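PHOX (Pseudomonas fluorescens, PDB 4A9V) hydrolyses phosphate monoesters as an alkaline phosphatase, using a cofactor of iron and calcium ions held in a beta-propeller. Local coordinates at residues G295-K300 and L373-V378. Sequence-based numbering, arbitrary orientation. Where two conformers were deposited one is given.
Sequences GEFIYK and LAASVV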
loop_
_atom_site.group_PDB
_atom_site.type_symbol
_atom_site.label_atom_id
_atom_site.label_comp_id
_atom_site.label_asym_id
_atom_site.label_seq_id
_atom_site.Cartn_x
_atom_site.Cartn_y
_atom_site.Cartn_z
ATOM N N GLY A 295 8.422 -7.542 -12.203
ATOM C CA GLY A 295 9.601 -7.068 -12.897
ATOM C C GLY A 295 9.889 -5.580 -12.785
ATOM O O GLY A 295 10.760 -5.080 -13.497
ATOM N N GLU A 296 9.220 -4.884 -11.863
ATOM C CA GLU A 296 9.501 -3.463 -11.631
ATOM C C GLU A 296 10.372 -3.282 -10.374
ATOM O O GLU A 296 10.984 -4.243 -9.889
ATOM C CB GLU A 296 8.205 -2.649 -11.581
ATOM C CG GLU A 296 7.482 -2.578 -12.921
ATOM C CD GLU A 296 8.170 -1.750 -14.003
ATOM O OE1 GLU A 296 9.180 -1.057 -13.756
ATOM O OE2 GLU A 296 7.626 -1.735 -15.126
ATOM N N PHE A 297 10.576 -2.033 -9.958
ATOM C CA PHE A 297 11.734 -1.675 -9.153
ATOM C C PHE A 297 11.391 -1.177 -7.744
ATOM O O PHE A 297 10.231 -0.903 -7.402
ATOM C CB PHE A 297 12.563 -0.614 -9.873
ATOM C CG PHE A 297 12.877 -0.954 -11.309
ATOM C CD1 PHE A 297 13.425 -2.183 -11.637
ATOM C CD2 PHE A 297 12.670 -0.027 -12.325
ATOM C CE1 PHE A 297 13.789 -2.469 -12.939
ATOM C CE2 PHE A 297 12.992 -0.331 -13.640
ATOM C CZ PHE A 297 13.538 -1.560 -13.946
ATOM N N ILE A 298 12.444 -1.042 -6.937
ATOM C CA ILE A 298 12.399 -0.415 -5.617
ATOM C C ILE A 298 13.162 0.909 -5.672
ATOM O O ILE A 298 14.264 0.982 -6.213
ATOM C CB ILE A 298 13.026 -1.346 -4.558
ATOM C CG1 ILE A 298 12.194 -2.626 -4.426
ATOM C CG2 ILE A 298 13.146 -0.633 -3.215
ATOM C CD1 ILE A 298 12.882 -3.738 -3.667
ATOM N N TYR A 299 12.554 1.941 -5.093
ATOM C CA TYR A 299 13.030 3.322 -5.172
ATOM C C TYR A 299 13.294 3.902 -3.776
ATOM O O TYR A 299 12.825 3.384 -2.759
ATOM C CB TYR A 299 12.010 4.208 -5.900
ATOM C CG TYR A 299 11.740 3.813 -7.334
ATOM C CD1 TYR A 299 10.874 2.765 -7.639
ATOM C CD2 TYR A 299 12.270 4.546 -8.388
ATOM C CE1 TYR A 299 10.597 2.427 -8.953
ATOM C CE2 TYR A 299 11.971 4.232 -9.703
ATOM C CZ TYR A 299 11.146 3.172 -9.980
ATOM O OH TYR A 299 10.872 2.890 -11.299
ATOM N N LYS A 300 14.005 5.024 -3.743
ATOM C CA LYS A 300 14.363 5.715 -2.505
ATOM C C LYS A 300 14.476 7.204 -2.812
ATOM O O LYS A 300 15.253 7.601 -3.672
ATOM C CB LYS A 300 15.699 5.184 -1.988
ATOM C CG LYS A 300 16.270 5.888 -0.775
ATOM C CD LYS A 300 17.728 5.473 -0.613
ATOM C CE LYS A 300 18.386 6.042 0.631
ATOM N NZ LYS A 300 19.831 5.684 0.659
ATOM N N LEU A 373 10.893 4.251 -16.925
ATOM C CA LEU A 373 11.768 4.248 -18.088
ATOM C C LEU A 373 13.166 4.707 -17.710
ATOM O O LEU A 373 14.150 4.175 -18.201
ATOM C CB LEU A 373 11.201 5.143 -19.191
ATOM C CG LEU A 373 9.950 4.586 -19.863
ATOM C CD1 LEU A 373 9.449 5.569 -20.910
ATOM C CD2 LEU A 373 10.233 3.239 -20.510
ATOM N N ALA A 374 13.258 5.721 -16.858
ATOM C CA ALA A 374 14.560 6.221 -16.431
ATOM C C ALA A 374 15.304 5.149 -15.629
ATOM O O ALA A 374 16.510 4.952 -15.797
ATOM C CB ALA A 374 14.394 7.493 -15.611
ATOM N N ALA A 375 14.580 4.436 -14.771
ATOM C CA ALA A 375 15.180 3.389 -13.960
ATOM C C ALA A 375 15.688 2.225 -14.826
ATOM O O ALA A 375 16.714 1.618 -14.525
ATOM C CB ALA A 375 14.180 2.900 -12.926
ATOM N N SER A 376 14.996 1.925 -15.919
ATOM C CA SER A 376 15.505 0.930 -16.853
ATOM C C SER A 376 16.807 1.392 -17.504
ATOM O O SER A 376 17.737 0.609 -17.662
ATOM C CB SER A 376 14.468 0.605 -17.926
ATOM O OG SER A 376 13.367 -0.105 -17.383
ATOM N N VAL A 377 16.880 2.668 -17.874
ATOM C CA VAL A 377 18.097 3.196 -18.494
ATOM C C VAL A 377 19.311 2.979 -17.587
ATOM O O VAL A 377 20.391 2.626 -18.058
ATOM C CB VAL A 377 17.953 4.693 -18.846
ATOM C CG1 VAL A 377 19.302 5.305 -19.204
ATOM C CG2 VAL A 377 16.984 4.865 -19.997
ATOM N N VAL A 378 19.141 3.175 -16.283
ATOM C CA VAL A 378 20.280 3.095 -15.370
ATOM C C VAL A 378 20.528 1.686 -14.835
ATOM O O VAL A 378 21.460 1.473 -14.073
ATOM C CB VAL A 378 20.163 4.077 -14.182
ATOM C CG1 VAL A 378 19.863 5.479 -14.676
ATOM C CG2 VAL A 378 19.124 3.609 -13.173
#
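S376 OG is held by R215, whose NH1 makes a hydrogen bond to it, and has a weak hydrogen bond with the backbone O of R372. The same hydroxyl meets the edge of the F297 ring, close to the ring plane, with S376 OG 3.7 Å from F297 CZ. This is a van der Waals approach, not a hydrogen bond. The chi1 of S376, -69°, sets OG anti to the carbonyl carbon, which turns it back toward the preceding helical turn, where R372 O lies.

The apolar part of the contact is centred on the methyl of A375. A375 CB lies 3.3 Å from F297 CD2, a tight approach, and 3.5 Å from F297 CE2. It comes to the ring obliquely. Y299 reaches the same methyl from its phenol end. Y299 OH is 3.7 Å from A375 CB, and Y299 CE2 follows at 4.1 Å. That hydroxyl oxygen also lies in the plane of the F297 ring at its edge, 3.6 Å from F297 CD2. The two aromatic side chains thus share A375, which offers only a methyl, consistent with the close approach.

An alanine in place of F297 would probably open a gap beside A375 and take from S376 the ring edge it rests on. V326 of the neighbouring strand 322-329 touches F297, Y299 and A375. R215 ties in both segments: it also forms a salt bridge with E296.

No hydrogen bond joins the two segments directly. The contact packs the last turn of helix 371-377 against strand 296-303. The helix lies in the connection between strands 340-347 and 386-391, and here it packs against an antiparallel sheet of the PhoX beta-propeller.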